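Type C neurotoxin (Clostridium botulinum, PDB 3PME) probably binds gangliosides and membrane lipid at the nerve-cell surface, as the receptor-binding domain of a C/D mosaic botulinum neurotoxin. Local coordinates at residues N36-N41 / W227-K232; I77-T82 / G135-W140; G107-I112 / F125-S130; M192-D197 / S407-W412. All coordinates share one frame; numbering follows the deposited sequence.

Contact 1. Residues N36-N41 / W227-K232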
loop_
_atom_site.group_PDB
_atom_site.type_symbol
_atom_site.label_atom_id
_atom_site.label_comp_id
_atom_site.label_asym_id
_atom_site.label_seq_id
_atom_site.Cartn_x
_atom_site.Cartn_y
_atom_site.Cartn_z
ATOM N N ASN A 36 -6.884 3.635 14.234
ATOM C CA ASN A 36 -7.943 3.343 13.286
ATOM C C ASN A 36 -8.188 4.528 12.368
ATOM O O ASN A 36 -9.307 5.051 12.275
ATOM C CB ASN A 36 -9.224 2.969 14.034
ATOM C CG ASN A 36 -10.316 2.475 13.111
ATOM O OD1 ASN A 36 -10.105 2.300 11.911
ATOM N ND2 ASN A 36 -11.498 2.250 13.672
ATOM N N THR A 37 -7.135 4.981 11.701
ATOM C CA THR A 37 -7.279 6.121 10.799
ATOM C C THR A 37 -7.376 5.710 9.327
ATOM O O THR A 37 -8.097 6.342 8.547
ATOM C CB THR A 37 -6.166 7.158 11.002
ATOM O OG1 THR A 37 -4.893 6.583 10.678
ATOM C CG2 THR A 37 -6.149 7.646 12.445
ATOM N N ILE A 38 -6.658 4.652 8.949
ATOM C CA ILE A 38 -6.691 4.141 7.574
ATOM C C ILE A 38 -7.252 2.723 7.552
ATOM O O ILE A 38 -8.156 2.408 6.774
ATOM C CB ILE A 38 -5.274 4.116 6.957
ATOM C CG1 ILE A 38 -4.630 5.506 7.006
ATOM C CG2 ILE A 38 -5.322 3.574 5.530
ATOM C CD1 ILE A 38 -3.172 5.524 6.596
ATOM N N TYR A 39 -6.694 1.870 8.410
ATOM C CA TYR A 39 -7.145 0.497 8.587
ATOM C C TYR A 39 -7.597 0.302 10.027
ATOM O O TYR A 39 -7.050 0.919 10.945
ATOM C CB TYR A 39 -6.003 -0.492 8.292
ATOM C CG TYR A 39 -5.760 -0.715 6.821
ATOM C CD1 TYR A 39 -6.512 -1.640 6.112
ATOM C CD2 TYR A 39 -4.789 0.007 6.135
ATOM C CE1 TYR A 39 -6.301 -1.849 4.762
ATOM C CE2 TYR A 39 -4.564 -0.199 4.788
ATOM C CZ TYR A 39 -5.322 -1.127 4.108
ATOM O OH TYR A 39 -5.130 -1.344 2.760
ATOM N N THR A 40 -8.564 -0.588 10.221
ATOM C CA THR A 40 -9.166 -0.819 11.535
ATOM C C THR A 40 -8.164 -0.987 12.668
ATOM O O THR A 40 -8.299 -0.365 13.715
ATOM C CB THR A 40 -10.097 -2.029 11.510
ATOM O OG1 THR A 40 -11.177 -1.775 10.600
ATOM C CG2 THR A 40 -10.662 -2.290 12.889
ATOM N N ASN A 41 -7.159 -1.826 12.455
ATOM C CA ASN A 41 -6.225 -2.167 13.520
ATOM C C ASN A 41 -4.923 -1.377 13.425
ATOM O O ASN A 41 -3.863 -1.863 13.841
ATOM C CB ASN A 41 -5.947 -3.668 13.509
ATOM C CG ASN A 41 -7.215 -4.486 13.712
ATOM O OD1 ASN A 41 -8.070 -4.126 14.530
ATOM N ND2 ASN A 41 -7.347 -5.583 12.971
ATOM N N TRP A 227 -0.291 3.907 -2.235
ATOM C CA TRP A 227 0.404 3.676 -0.966
ATOM C C TRP A 227 -0.032 2.386 -0.282
ATOM O O TRP A 227 0.503 2.032 0.769
ATOM C CB TRP A 227 0.090 4.830 -0.003
ATOM C CG TRP A 227 0.210 6.164 -0.660
ATOM C CD1 TRP A 227 -0.813 7.013 -0.995
ATOM C CD2 TRP A 227 1.415 6.796 -1.090
ATOM N NE1 TRP A 227 -0.308 8.136 -1.602
ATOM C CE2 TRP A 227 1.057 8.032 -1.670
ATOM C CE3 TRP A 227 2.768 6.431 -1.052
ATOM C CZ2 TRP A 227 2.006 8.905 -2.197
ATOM C CZ3 TRP A 227 3.711 7.303 -1.571
ATOM C CH2 TRP A 227 3.322 8.528 -2.141
ATOM N N GLY A 228 -1.024 1.703 -0.842
ATOM C CA GLY A 228 -1.611 0.545 -0.180
ATOM C C GLY A 228 -2.785 0.815 0.758
ATOM O O GLY A 228 -3.248 -0.084 1.459
ATOM N N ASN A 229 -3.270 2.054 0.777
ATOM C CA ASN A 229 -4.476 2.405 1.526
ATOM C C ASN A 229 -5.703 1.953 0.730
ATOM O O ASN A 229 -5.636 1.814 -0.493
ATOM C CB ASN A 229 -4.610 3.925 1.683
ATOM C CG ASN A 229 -3.379 4.586 2.266
ATOM O OD1 ASN A 229 -2.792 4.106 3.235
ATOM N ND2 ASN A 229 -2.995 5.725 1.687
ATOM N N PRO A 230 -6.852 1.769 1.402
ATOM C CA PRO A 230 -8.074 1.505 0.632
ATOM C C PRO A 230 -8.390 2.647 -0.327
ATOM O O PRO A 230 -8.307 3.827 0.058
ATOM C CB PRO A 230 -9.152 1.412 1.716
ATOM C CG PRO A 230 -8.371 0.901 2.927
ATOM C CD PRO A 230 -7.079 1.657 2.851
ATOM N N LEU A 231 -8.744 2.284 -1.555
ATOM C CA LEU A 231 -9.210 3.244 -2.557
ATOM C C LEU A 231 -10.632 3.626 -2.182
ATOM O O LEU A 231 -11.401 2.779 -1.720
ATOM C CB LEU A 231 -9.158 2.597 -3.946
ATOM C CG LEU A 231 -9.166 3.573 -5.125
ATOM C CD1 LEU A 231 -7.792 4.238 -5.267
ATOM C CD2 LEU A 231 -9.542 2.842 -6.394
ATOM N N LYS A 232 -10.975 4.902 -2.349
ATOM C CA LYS A 232 -12.288 5.393 -1.940
ATOM C C LYS A 232 -12.955 6.187 -3.042
ATOM O O LYS A 232 -12.301 6.878 -3.813
ATOM C CB LYS A 232 -12.165 6.296 -0.717
ATOM C CG LYS A 232 -11.635 5.600 0.541
ATOM C CD LYS A 232 -11.312 6.604 1.648
ATOM C CE LYS A 232 -10.101 7.458 1.283
ATOM N NZ LYS A 232 -9.665 8.346 2.411
#

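Contact 2. Residues I77-T82 / G135-W140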
loop_
_atom_site.group_PDB
_atom_site.type_symbol
_atom_site.label_atom_id
_atom_site.label_comp_id
_atom_site.label_asym_id
_atom_site.label_seq_id
_atom_site.Cartn_x
_atom_site.Cartn_y
_atom_site.Cartn_z
ATOM N N ILE A 77 6.000 3.957 6.314
ATOM C CA ILE A 77 6.957 4.921 6.850
ATOM C C ILE A 77 7.029 6.155 5.940
ATOM O O ILE A 77 7.303 6.038 4.757
ATOM C CB ILE A 77 8.354 4.286 7.035
ATOM C CG1 ILE A 77 8.245 3.004 7.867
ATOM C CG2 ILE A 77 9.301 5.254 7.724
ATOM C CD1 ILE A 77 9.414 2.058 7.665
ATOM N N SER A 78 6.759 7.333 6.492
ATOM C CA SER A 78 6.706 8.543 5.677
ATOM C C SER A 78 7.991 8.800 4.898
ATOM O O SER A 78 9.069 8.325 5.260
ATOM C CB SER A 78 6.352 9.762 6.538
ATOM O OG SER A 78 7.476 10.221 7.278
ATOM N N LYS A 79 7.867 9.548 3.812
ATOM C CA LYS A 79 9.028 9.910 3.011
ATOM C C LYS A 79 10.090 10.637 3.833
ATOM O O LYS A 79 11.277 10.317 3.739
ATOM C CB LYS A 79 8.603 10.766 1.812
ATOM C CG LYS A 79 9.780 11.337 1.030
ATOM C CD LYS A 79 9.332 12.133 -0.207
ATOM C CE LYS A 79 8.428 13.291 0.162
ATOM N NZ LYS A 79 8.114 14.164 -1.014
ATOM N N ASP A 80 9.682 11.610 4.643
ATOM C CA ASP A 80 10.662 12.390 5.402
ATOM C C ASP A 80 11.397 11.552 6.448
ATOM O O ASP A 80 12.569 11.798 6.723
ATOM C CB ASP A 80 10.029 13.625 6.050
ATOM C CG ASP A 80 9.784 14.753 5.053
ATOM O OD1 ASP A 80 9.828 14.498 3.837
ATOM O OD2 ASP A 80 9.542 15.897 5.491
ATOM N N LEU A 81 10.715 10.563 7.026
ATOM C CA LEU A 81 11.363 9.695 7.998
ATOM C C LEU A 81 12.290 8.730 7.267
ATOM O O LEU A 81 13.397 8.449 7.723
ATOM C CB LEU A 81 10.320 8.939 8.811
ATOM C CG LEU A 81 10.823 8.059 9.949
ATOM C CD1 LEU A 81 11.852 8.818 10.765
ATOM C CD2 LEU A 81 9.644 7.640 10.810
ATOM N N THR A 82 11.843 8.245 6.112
ATOM C CA THR A 82 12.622 7.314 5.297
ATOM C C THR A 82 13.918 7.948 4.797
ATOM O O THR A 82 14.965 7.299 4.747
ATOM C CB THR A 82 11.793 6.828 4.093
ATOM O OG1 THR A 82 10.640 6.122 4.575
ATOM C CG2 THR A 82 12.618 5.905 3.192
ATOM N N GLY A 135 10.451 1.310 -4.839
ATOM C CA GLY A 135 10.593 0.894 -3.454
ATOM C C GLY A 135 9.316 1.035 -2.643
ATOM O O GLY A 135 8.227 1.208 -3.200
ATOM N N TYR A 136 9.456 0.994 -1.318
ATOM C CA TYR A 136 8.307 0.982 -0.417
ATOM C C TYR A 136 8.179 2.240 0.436
ATOM O O TYR A 136 7.479 2.228 1.448
ATOM C CB TYR A 136 8.382 -0.219 0.537
ATOM C CG TYR A 136 8.553 -1.571 -0.120
ATOM C CD1 TYR A 136 7.455 -2.357 -0.438
ATOM C CD2 TYR A 136 9.822 -2.061 -0.407
ATOM C CE1 TYR A 136 7.617 -3.604 -1.035
ATOM C CE2 TYR A 136 9.996 -3.299 -0.998
ATOM C CZ TYR A 136 8.891 -4.062 -1.309
ATOM O OH TYR A 136 9.083 -5.293 -1.902
ATOM N N THR A 137 8.850 3.325 0.056
ATOM C CA THR A 137 8.722 4.561 0.820
ATOM C C THR A 137 7.248 4.988 0.900
ATOM O O THR A 137 6.588 5.148 -0.124
ATOM C CB THR A 137 9.565 5.697 0.209
ATOM O OG1 THR A 137 10.950 5.321 0.211
ATOM C CG2 THR A 137 9.404 6.957 1.044
ATOM N N ASN A 138 6.759 5.165 2.130
ATOM C CA ASN A 138 5.371 5.520 2.431
ATOM C C ASN A 138 4.315 4.552 1.906
ATOM O O ASN A 138 3.146 4.930 1.737
ATOM C CB ASN A 138 5.032 6.946 1.965
ATOM C CG ASN A 138 3.796 7.493 2.650
ATOM O OD1 ASN A 138 3.641 7.343 3.867
ATOM N ND2 ASN A 138 2.922 8.156 1.881
ATOM N N LYS A 139 4.713 3.309 1.650
ATOM C CA LYS A 139 3.779 2.282 1.209
ATOM C C LYS A 139 3.635 1.253 2.316
ATOM O O LYS A 139 4.612 0.916 2.977
ATOM C CB LYS A 139 4.278 1.587 -0.063
ATOM C CG LYS A 139 4.392 2.515 -1.245
ATOM C CD LYS A 139 4.816 1.780 -2.493
ATOM C CE LYS A 139 5.001 2.768 -3.642
ATOM N NZ LYS A 139 5.732 2.140 -4.774
ATOM N N TRP A 140 2.419 0.782 2.546
ATOM C CA TRP A 140 2.237 -0.323 3.490
ATOM C C TRP A 140 2.958 -1.558 2.975
ATOM O O TRP A 140 2.738 -1.966 1.838
ATOM C CB TRP A 140 0.768 -0.689 3.593
ATOM C CG TRP A 140 -0.104 0.303 4.312
ATOM C CD1 TRP A 140 -0.940 1.230 3.752
ATOM C CD2 TRP A 140 -0.253 0.434 5.727
ATOM N NE1 TRP A 140 -1.599 1.929 4.739
ATOM C CE2 TRP A 140 -1.205 1.449 5.959
ATOM C CE3 TRP A 140 0.317 -0.222 6.825
ATOM C CZ2 TRP A 140 -1.580 1.843 7.246
ATOM C CZ3 TRP A 140 -0.068 0.158 8.097
ATOM C CH2 TRP A 140 -1.005 1.180 8.296
HETATM O O HOH W 1 6.714 2.279 4.088
#

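Contact 3. Residues G107-I112 / F125-S130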
loop_
_atom_site.group_PDB
_atom_site.type_symbol
_atom_site.label_atom_id
_atom_site.label_comp_id
_atom_site.label_asym_id
_atom_site.label_seq_id
_atom_site.Cartn_x
_atom_site.Cartn_y
_atom_site.Cartn_z
ATOM N N GLY A 107 16.520 4.550 5.830
ATOM C CA GLY A 107 15.701 3.913 4.815
ATOM C C GLY A 107 15.707 2.393 4.864
ATOM O O GLY A 107 15.318 1.735 3.913
ATOM N N ASN A 108 16.154 1.854 5.991
ATOM C CA ASN A 108 16.116 0.419 6.249
ATOM C C ASN A 108 15.255 0.148 7.472
ATOM O O ASN A 108 15.180 0.982 8.370
ATOM C CB ASN A 108 17.523 -0.123 6.537
ATOM C CG ASN A 108 18.441 -0.072 5.327
ATOM O OD1 ASN A 108 18.561 -1.047 4.582
ATOM N ND2 ASN A 108 19.098 1.066 5.132
ATOM N N ILE A 109 14.604 -1.012 7.512
ATOM C CA ILE A 109 14.082 -1.514 8.783
ATOM C C ILE A 109 15.050 -2.558 9.313
ATOM O O ILE A 109 15.643 -3.327 8.544
ATOM C CB ILE A 109 12.653 -2.107 8.694
ATOM C CG1 ILE A 109 12.575 -3.215 7.652
ATOM C CG2 ILE A 109 11.630 -1.028 8.409
ATOM C CD1 ILE A 109 11.383 -4.127 7.867
ATOM N N GLU A 110 15.216 -2.572 10.633
ATOM C CA GLU A 110 16.188 -3.462 11.263
ATOM C C GLU A 110 15.593 -4.107 12.504
ATOM O O GLU A 110 15.080 -3.420 13.392
ATOM C CB GLU A 110 17.469 -2.705 11.618
ATOM C CG GLU A 110 18.584 -3.621 12.132
ATOM C CD GLU A 110 19.910 -2.899 12.351
ATOM O OE1 GLU A 110 19.921 -1.651 12.362
ATOM O OE2 GLU A 110 20.949 -3.582 12.520
ATOM N N TRP A 111 15.669 -5.434 12.552
ATOM C CA TRP A 111 15.200 -6.199 13.698
ATOM C C TRP A 111 16.413 -6.702 14.448
ATOM O O TRP A 111 17.305 -7.306 13.861
ATOM C CB TRP A 111 14.345 -7.377 13.240
ATOM C CG TRP A 111 14.069 -8.404 14.318
ATOM C CD1 TRP A 111 14.838 -9.482 14.635
ATOM C CD2 TRP A 111 12.936 -8.450 15.187
ATOM N NE1 TRP A 111 14.257 -10.199 15.658
ATOM C CE2 TRP A 111 13.086 -9.585 16.011
ATOM C CE3 TRP A 111 11.806 -7.647 15.344
ATOM C CZ2 TRP A 111 12.151 -9.931 16.986
ATOM C CZ3 TRP A 111 10.870 -7.999 16.314
ATOM C CH2 TRP A 111 11.050 -9.131 17.113
ATOM N N ILE A 112 16.441 -6.431 15.746
ATOM C CA ILE A 112 17.617 -6.692 16.559
ATOM C C ILE A 112 17.263 -7.626 17.702
ATOM O O ILE A 112 16.242 -7.440 18.363
ATOM C CB ILE A 112 18.152 -5.368 17.143
ATOM C CG1 ILE A 112 18.699 -4.478 16.021
ATOM C CG2 ILE A 112 19.219 -5.638 18.222
ATOM C CD1 ILE A 112 20.139 -4.737 15.701
ATOM N N PHE A 125 16.535 -4.751 6.197
ATOM C CA PHE A 125 15.909 -4.713 4.883
ATOM C C PHE A 125 15.826 -3.276 4.380
ATOM O O PHE A 125 15.248 -2.399 5.038
ATOM C CB PHE A 125 14.512 -5.331 4.939
ATOM C CG PHE A 125 13.771 -5.291 3.634
ATOM C CD1 PHE A 125 14.186 -6.070 2.561
ATOM C CD2 PHE A 125 12.665 -4.466 3.470
ATOM C CE1 PHE A 125 13.499 -6.042 1.361
ATOM C CE2 PHE A 125 11.982 -4.419 2.255
ATOM C CZ PHE A 125 12.398 -5.204 1.204
ATOM N N ASP A 126 16.402 -3.044 3.205
ATOM C CA ASP A 126 16.346 -1.737 2.559
ATOM C C ASP A 126 15.006 -1.573 1.847
ATOM O O ASP A 126 14.836 -2.003 0.705
ATOM C CB ASP A 126 17.499 -1.627 1.559
ATOM C CG ASP A 126 17.550 -0.286 0.847
ATOM O OD1 ASP A 126 16.639 0.541 1.031
ATOM O OD2 ASP A 126 18.520 -0.062 0.085
ATOM N N TYR A 127 14.049 -0.945 2.521
ATOM C CA TYR A 127 12.730 -0.797 1.932
ATOM C C TYR A 127 12.677 0.447 1.051
ATOM O O TYR A 127 11.791 0.554 0.220
ATOM C CB TYR A 127 11.632 -0.757 3.013
ATOM C CG TYR A 127 11.673 0.502 3.830
ATOM C CD1 TYR A 127 11.007 1.644 3.404
ATOM C CD2 TYR A 127 12.382 0.563 5.017
ATOM C CE1 TYR A 127 11.052 2.819 4.143
ATOM C CE2 TYR A 127 12.446 1.735 5.756
ATOM C CZ TYR A 127 11.774 2.858 5.314
ATOM O OH TYR A 127 11.844 4.000 6.053
ATOM N N SER A 128 13.644 1.353 1.212
ATOM C CA SER A 128 13.613 2.640 0.498
ATOM C C SER A 128 14.101 2.545 -0.944
ATOM O O SER A 128 13.504 3.126 -1.850
ATOM C CB SER A 128 14.465 3.671 1.236
ATOM O OG SER A 128 14.487 4.915 0.541
ATOM N N GLU A 129 15.201 1.829 -1.150
ATOM C CA GLU A 129 15.864 1.806 -2.454
ATOM C C GLU A 129 16.111 3.223 -2.983
ATOM O O GLU A 129 15.771 3.537 -4.127
ATOM C CB GLU A 129 15.040 1.001 -3.455
ATOM C CG GLU A 129 14.857 -0.453 -3.065
ATOM C CD GLU A 129 13.897 -1.182 -3.982
ATOM O OE1 GLU A 129 13.742 -0.755 -5.150
ATOM O OE2 GLU A 129 13.295 -2.177 -3.531
ATOM N N SER A 130 16.698 4.069 -2.139
ATOM C CA SER A 130 16.988 5.463 -2.485
ATOM C C SER A 130 15.740 6.246 -2.877
ATOM O O SER A 130 15.755 7.018 -3.839
ATOM C CB SER A 130 18.036 5.543 -3.602
ATOM O OG SER A 130 19.269 4.993 -3.176
#

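Contact 4. Residues M192-D197 / S407-W412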
loop_
_atom_site.group_PDB
_atom_site.type_symbol
_atom_site.label_atom_id
_atom_site.label_comp_id
_atom_site.label_asym_id
_atom_site.label_seq_id
_atom_site.Cartn_x
_atom_site.Cartn_y
_atom_site.Cartn_z
ATOM N N MET A 192 6.714 10.483 10.366
ATOM C CA MET A 192 5.647 9.721 10.993
ATOM C C MET A 192 5.625 8.326 10.388
ATOM O O MET A 192 6.197 8.092 9.334
ATOM C CB MET A 192 4.298 10.418 10.767
ATOM C CG MET A 192 3.842 10.438 9.298
ATOM S SD MET A 192 2.504 11.604 8.974
ATOM C CE MET A 192 3.358 13.153 9.238
ATOM N N LEU A 193 4.966 7.401 11.072
ATOM C CA LEU A 193 4.761 6.069 10.524
ATOM C C LEU A 193 3.486 5.473 11.074
ATOM O O LEU A 193 2.956 5.928 12.096
ATOM C CB LEU A 193 5.948 5.151 10.849
ATOM C CG LEU A 193 6.171 4.776 12.314
ATOM C CD1 LEU A 193 5.387 3.542 12.699
ATOM C CD2 LEU A 193 7.647 4.539 12.569
ATOM N N TRP A 194 3.011 4.436 10.396
ATOM C CA TRP A 194 1.807 3.720 10.786
ATOM C C TRP A 194 2.167 2.257 10.885
ATOM O O TRP A 194 2.975 1.762 10.099
ATOM C CB TRP A 194 0.713 3.855 9.718
ATOM C CG TRP A 194 0.180 5.236 9.469
ATOM C CD1 TRP A 194 -1.024 5.722 9.880
ATOM C CD2 TRP A 194 0.801 6.288 8.703
ATOM N NE1 TRP A 194 -1.190 7.016 9.435
ATOM C CE2 TRP A 194 -0.090 7.387 8.710
ATOM C CE3 TRP A 194 2.009 6.406 8.009
ATOM C CZ2 TRP A 194 0.201 8.594 8.068
ATOM C CZ3 TRP A 194 2.298 7.608 7.368
ATOM C CH2 TRP A 194 1.389 8.690 7.404
ATOM N N ILE A 195 1.546 1.570 11.837
ATOM C CA ILE A 195 1.649 0.117 11.950
ATOM C C ILE A 195 0.230 -0.428 12.001
ATOM O O ILE A 195 -0.675 0.236 12.512
ATOM C CB ILE A 195 2.411 -0.273 13.225
ATOM C CG1 ILE A 195 3.895 0.069 13.059
ATOM C CG2 ILE A 195 2.248 -1.779 13.540
ATOM C CD1 ILE A 195 4.685 0.003 14.357
ATOM N N ARG A 196 0.007 -1.619 11.468
ATOM C CA ARG A 196 -1.291 -2.265 11.672
ATOM C C ARG A 196 -1.167 -3.765 11.878
ATOM O O ARG A 196 -0.201 -4.388 11.449
ATOM C CB ARG A 196 -2.263 -1.964 10.527
ATOM C CG ARG A 196 -2.054 -2.822 9.269
ATOM C CD ARG A 196 -3.113 -2.424 8.263
ATOM N NE ARG A 196 -3.339 -3.396 7.202
ATOM C CZ ARG A 196 -2.808 -3.309 5.993
ATOM N NH1 ARG A 196 -1.984 -2.309 5.689
ATOM N NH2 ARG A 196 -3.115 -4.206 5.073
ATOM N N ASP A 197 -2.172 -4.330 12.531
ATOM C CA ASP A 197 -2.300 -5.769 12.718
ATOM C C ASP A 197 -1.069 -6.380 13.390
ATOM O O ASP A 197 -0.534 -7.395 12.944
ATOM C CB ASP A 197 -2.633 -6.464 11.392
ATOM C CG ASP A 197 -3.974 -6.024 10.826
ATOM O OD1 ASP A 197 -5.013 -6.395 11.408
ATOM O OD2 ASP A 197 -3.987 -5.312 9.808
ATOM N N SER A 407 -3.057 9.165 -4.145
ATOM C CA SER A 407 -3.715 10.136 -3.278
ATOM C C SER A 407 -2.677 11.067 -2.648
ATOM O O SER A 407 -1.499 10.695 -2.481
ATOM C CB SER A 407 -4.470 9.403 -2.179
ATOM O OG SER A 407 -3.567 8.518 -1.500
ATOM N N ARG A 408 -3.106 12.270 -2.283
ATOM C CA ARG A 408 -2.270 13.130 -1.461
ATOM C C ARG A 408 -2.319 12.584 -0.047
ATOM O O ARG A 408 -3.327 12.682 0.649
ATOM C CB ARG A 408 -2.742 14.581 -1.537
ATOM C CG ARG A 408 -2.603 15.130 -2.950
ATOM C CD ARG A 408 -2.802 16.632 -2.989
ATOM N NE ARG A 408 -1.655 17.341 -2.429
ATOM C CZ ARG A 408 -0.803 18.070 -3.146
ATOM N NH1 ARG A 408 -0.971 18.193 -4.457
ATOM N NH2 ARG A 408 0.210 18.680 -2.549
ATOM N N ASP A 409 -1.225 11.949 0.350
ATOM C CA ASP A 409 -1.169 11.214 1.604
ATOM C C ASP A 409 -0.235 11.966 2.555
ATOM O O ASP A 409 0.776 12.507 2.123
ATOM C CB ASP A 409 -0.643 9.796 1.307
ATOM C CG ASP A 409 -0.576 8.914 2.545
ATOM O OD1 ASP A 409 -1.525 8.132 2.802
ATOM O OD2 ASP A 409 0.428 9.012 3.253
ATOM N N PRO A 410 -0.568 12.014 3.859
ATOM C CA PRO A 410 0.241 12.811 4.791
ATOM C C PRO A 410 1.678 12.291 4.943
ATOM O O PRO A 410 2.548 13.026 5.419
ATOM C CB PRO A 410 -0.514 12.689 6.120
ATOM C CG PRO A 410 -1.359 11.476 5.979
ATOM C CD PRO A 410 -1.717 11.382 4.516
ATOM N N GLY A 411 1.916 11.052 4.523
ATOM C CA GLY A 411 3.252 10.465 4.566
ATOM C C GLY A 411 4.130 10.804 3.367
ATOM O O GLY A 411 5.267 10.349 3.251
ATOM N N TRP A 412 3.618 11.635 2.471
ATOM C CA TRP A 412 4.379 12.027 1.298
ATOM C C TRP A 412 3.957 13.444 0.903
ATOM O O TRP A 412 2.913 13.668 0.286
ATOM C CB TRP A 412 4.170 11.041 0.138
ATOM C CG TRP A 412 5.040 11.335 -1.052
ATOM C CD1 TRP A 412 4.914 12.389 -1.919
ATOM C CD2 TRP A 412 6.156 10.560 -1.524
ATOM N NE1 TRP A 412 5.890 12.321 -2.893
ATOM C CE2 TRP A 412 6.665 11.213 -2.668
ATOM C CE3 TRP A 412 6.782 9.386 -1.083
ATOM C CZ2 TRP A 412 7.758 10.724 -3.383
ATOM C CZ3 TRP A 412 7.873 8.902 -1.797
ATOM C CH2 TRP A 412 8.351 9.572 -2.929
#

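Contact 1. Residues N36-N41 / W227-K232
Y39 and P230 cross obliquely, the proline ring lying over one face of the phenol. P230 CG sits 4.2 Å from the centroid of the Y39 ring, 27° off its normal, a CH-pi contact. P230 CD comes closer still, 3.5 Å from Y39 CZ, so the proline covers the hydroxyl end of the ring and not its CB end. The phenol gets there because its CG is anti to the carbonyl carbon (chi1 -78°), which carries the ring out across the gap to the other loop. At its tip Y39 OH donates to G228 O over 2.6 Å, a short bond lying in the carbonyl plane with the acceptor at the edge of the ring. One side chain is thus held twice, its hydroxyl by a backbone carbonyl and its face by the next residue but one. G228 has positive phi (89°), and at these backbone angles a CB would press on the carbonyl O before it.

Beside this pair, I38 turns its CG2 branch, anti to the backbone N, against P230, crossing the proline at about a right angle with CG2 3.7 Å from P230 CD. The same methyl lies 3.5 Å from N229 OD1 in van der Waals packing; the polar partner of that oxygen is W140 NE1. N229 ND2 is taken by D409.

The 36-41 loop, turned round the carboxylate of D42, links strands 34-35 and 42-45 of the lectin-like half, with I38 also touching W194 of strand 193-201; the 227-232 loop follows helix 207-218 and leads to strand 238-241 of the trefoil half.

Contact 2. Residues I77-T82 / G135-W140
A helix N-cap packed against a type II beta turn makes this contact: S78 caps the short helix 79-82, and the turn runs from Y136 to K139. S78 OG, placed by a chi1 of 78°, accepts from L81 N at 3.3 Å and is also bonded to N190 O and M192 N. S78 O takes two donors, T82 N and T82 OG1; the hydroxyl, 2.8 Å from S78 O, approaches from above the carbonyl plane.

Across the gap, T137 inserts its methyl. With CG2 anti to the backbone N, it reaches 3.6 Å from K79 CA and also touches T82, whose CG2 in turn meets T137 OG1 at 3.5 Å as the two threonines cross obliquely. The one direct polar link is weak: N138 N donates to I77 O over 2.8 Å but bends to 127° at the hydrogen. A water bridges the two segments, accepting from I77 N and donating to Y136 O and K139 O, so it links the strand end to both limbs of the turn. N138 OD1 comes 3.8 Å from S78 CA; it also accepts from K76 NZ, while ND2 bonds to D409 OD2. K139 runs back along its own turn, NZ donating to G135 O nearly along the C=O axis.

T137 and N138 are the two central residues of a type II turn, with N138 at the positive-phi corner (58°), here bedded on a capped helix start beside the lectin-like sheet.

Contact 3. Residues G107-I112 / F125-S130
G107 O lies over one face of the Y127 ring, 3.3 Å from Y127 CD2 and offset toward the rim, while the backbone N of I109 and O of N108 sit at the ring's edge. Y127 CG occupies the crowded position between backbone N and carbonyl carbon (chi1 70°), which swings the phenol back against the 107-109 backbone, face to G107 and edge to N108 and I109. Its hydroxyl bonds to T82 OG1. The F125 ring meets I109 CG1 at its edge; these two side chains lie side by side, pointing the same way, with I109 CG1 3.9 Å from F125 CB. I109 CG2 crosses to Y127 CD2 at 3.8 Å.

All this is the open end of the beta hairpin of strands 108-114 and 120-126 in the lectin-like half. I109 and F125 form an antiparallel hydrogen-bonded pair: I109 N reaches F125 O, and F125 N reaches I109 O nearly along its C=O axis, both at 2.9 Å. Further along, G107 O accepts from S128 N at 3.2 Å, in the carbonyl plane, and weakly from Y127 N. D126 OD1 takes E129 N at 2.9 Å from above the carboxylate plane, an Asx motif that turns the chain. At G107, with phi 75°, a CB would collide with S128 CB.

Contact 4. Residues M192-D197 / S407-W412
An Asx turn overlapping a type I beta turn, D409 to W412, forms the surface against which the start of strand 193-201 rests. D409 OD2 accepts from G411 N at 2.8 Å, with the amide above the carboxylate plane, and W412 N closes the turn on D409 O at 3.0 Å. The same OD2 makes a salt bridge with K76 and takes N138 ND2, so a buried carboxylate oxygen is gripped by three donors; the lysine would favour its charged form.

W194 points its six-membered ring at this turn. Its CG is anti to the carbonyl carbon (chi1 -64°), and the far corner of the indole, CH2, comes 3.8 Å from G411 N, which sits at the ring edge near its plane. A CB on G411 would stand only 3.1 Å from W194 CZ3, so the bare glycine makes room for the tryptophan. P410 crosses the indole at about a right angle, its CG 3.9 Å from W194 CZ2. M192 brings its thioether alongside, SD 3.8 Å from P410 O, bent over at chi3 (68°).

Asx turn and type I beta turn together bring the chain near the C terminus of the trefoil half against strand 193-201 of the lectin-like half.

From the N terminus, the 36-41 loop opens contact 1, which closes only at 227-232 and so spans most of the lectin-like half and the helix 207-218. Inside that loop lies contact 2, opened at 77-82 and shut at 135-140, and within it contact 3 closes the hairpin between 107-112 and 125-130. Contact 4 opens at 192-197, before contact 1 has closed, and ends at 407-412, so these two cross; both join the lectin-like half to the trefoil half. Contact 2 touches all three others: W140 bonds to W227 and N229, T82 to Y127, and K79 to G411. Contacts 3 and 4 stay about 8 Å apart at their nearest atoms.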